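Local coordinates for acetoacetate decarboxylase (Sphingomonas wittichii, PDB 5UPB), which is an acetoacetate decarboxylase-like enzyme, a lyase that probably works through a Schiff base between a lysine and its substrate, at the interface of chains A and B. Coordinates in Å, arbitrary orientation; residue numbers count along the deposited sequence, not the author numbering. Chains: chain A/B, Acetoacetate decarboxylase.

The interface of chains A and B. Residues chain A 129-131, 146-148; chain B 62, 72, 76, 79-80.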
# COMPACT_ATOMS: atom_id res chain seq x y z
N ALA A 129 15.59 -3.71 5.89
CA ALA A 129 15.80 -5.15 6.04
C ALA A 129 17.11 -5.40 6.77
O ALA A 129 18.17 -4.96 6.31
CB ALA A 129 15.82 -5.88 4.71
N ARG A 130 17.04 -6.08 7.89
CA ARG A 130 18.22 -6.59 8.61
C ARG A 130 18.10 -8.09 8.79
O ARG A 130 16.99 -8.64 8.85
CB ARG A 130 18.43 -5.90 9.96
CG ARG A 130 18.36 -4.42 9.82
CD ARG A 130 18.99 -3.65 10.98
NE ARG A 130 18.59 -4.11 12.29
CZ ARG A 130 19.24 -3.81 13.42
NH1 ARG A 130 20.32 -3.01 13.43
NH2 ARG A 130 18.77 -4.29 14.56
N PRO A 131 19.23 -8.79 8.83
CA PRO A 131 19.19 -10.25 8.99
C PRO A 131 18.63 -10.66 10.35
O PRO A 131 19.07 -10.18 11.41
CB PRO A 131 20.65 -10.65 8.84
CG PRO A 131 21.44 -9.44 9.32
CD PRO A 131 20.61 -8.25 8.89
N VAL A 146 24.78 -8.28 5.92
CA VAL A 146 24.36 -7.18 5.05
C VAL A 146 23.03 -6.66 5.55
O VAL A 146 22.21 -7.42 6.09
CB VAL A 146 24.31 -7.59 3.56
CG1 VAL A 146 25.74 -7.82 3.05
CG2 VAL A 146 23.44 -8.84 3.34
N VAL A 147 22.86 -5.34 5.44
CA VAL A 147 21.65 -4.60 5.80
C VAL A 147 21.26 -3.72 4.62
O VAL A 147 22.14 -3.21 3.91
CB VAL A 147 21.91 -3.75 7.06
CG1 VAL A 147 20.69 -2.95 7.42
CG2 VAL A 147 22.34 -4.67 8.21
N GLY A 148 19.96 -3.57 4.37
CA GLY A 148 19.52 -2.77 3.24
C GLY A 148 18.32 -1.92 3.60
O GLY A 148 17.51 -2.29 4.45
N GLN B 62 11.64 -12.95 7.81
CA GLN B 62 12.82 -12.52 7.06
C GLN B 62 13.37 -13.78 6.42
O GLN B 62 13.83 -14.67 7.13
CB GLN B 62 13.83 -11.87 8.00
CG GLN B 62 14.96 -11.16 7.30
CD GLN B 62 16.04 -12.07 6.86
OE1 GLN B 62 16.80 -12.65 7.66
NE2 GLN B 62 16.09 -12.30 5.55
N MET B 72 19.78 -9.17 0.46
CA MET B 72 19.20 -8.13 1.29
C MET B 72 19.92 -6.79 1.13
O MET B 72 19.29 -5.73 1.27
CB MET B 72 19.21 -8.62 2.73
CG MET B 72 19.08 -7.58 3.75
SD MET B 72 18.95 -8.24 5.46
CE MET B 72 17.85 -9.62 5.31
N PRO B 76 16.27 -4.98 -0.22
CA PRO B 76 15.67 -5.23 1.10
C PRO B 76 14.22 -5.64 1.06
O PRO B 76 13.80 -6.45 1.89
CB PRO B 76 15.87 -3.90 1.83
CG PRO B 76 16.18 -2.89 0.75
CD PRO B 76 16.85 -3.64 -0.32
N ALA B 79 13.43 -9.36 0.93
CA ALA B 79 13.98 -10.17 2.03
C ALA B 79 13.11 -10.22 3.28
O ALA B 79 13.45 -10.94 4.23
CB ALA B 79 15.35 -9.61 2.39
N VAL B 80 12.00 -9.48 3.31
CA VAL B 80 11.11 -9.40 4.46
C VAL B 80 9.66 -9.47 3.99
O VAL B 80 9.32 -8.99 2.91
CB VAL B 80 11.33 -8.12 5.30
CG1 VAL B 80 12.70 -8.17 6.02
CG2 VAL B 80 11.29 -6.87 4.42
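The peptide linking A:Arg130 to A:Pro131 turns one flat face to the thioether of B:Met72. B:Met72 SD sits beneath the C-N bond, 3.4 Å from A:Pro131 N, and CE lies under the same face, toward the carbonyl. B:Gln62 comes in at the carbonyl edge, its CG 3.6 Å from A:Arg130 O. The B:Gln62 amide stands nearly perpendicular to this peptide and turns one face to B:Met72 CE and A:Arg130 O, while its OE1 approaches A:Pro131 CA.

This patch belongs to a two-fold interface between identical chains, possibly one that helps build the tetramer of the deposited assembly. B:Met72, on the short 3-10 helix 71-73, is its plug, hiding 77 Å² against chain A where strand 125-129 ends beside strand 146-153. Its chain runs out extended and bends only at the thioether (chi3 -42°), which brings the methyl back toward B:Gln62. A:Pro131 crosses it at about a right angle, its ring CD meeting SD. From the other strand the carbonyl oxygen A:Val146 O touches B:Met72 SD at 3.4 Å, a van der Waals approach. Contact here is mostly apolar, side-chain sulphur and carbon against backbone and against other side chains, and within the patch no N or O of one chain comes within bonding reach of an N or O of the other.

B:Gln62 is steadied within its own chain: NE2 donates to B:Ala79 O at 3.3 Å, with the acceptor close to the amide plane and an angle of 156° at the hydrogen. An alanine here would probably leave B:Ala79 O without this donor, open a gap beside A:Arg130 O and set the B:Met72 methyl freer to turn.

Further along, A:Ala129 CB fits among B:Met72 CG, B:Val80 CG1 and the ring of B:Pro76. That ring also rests on A:Gly148, its CG near the carbonyl carbon. The tightest carbon pair is A:Ala129 CB against B:Pro76 CB, at 3.5 Å.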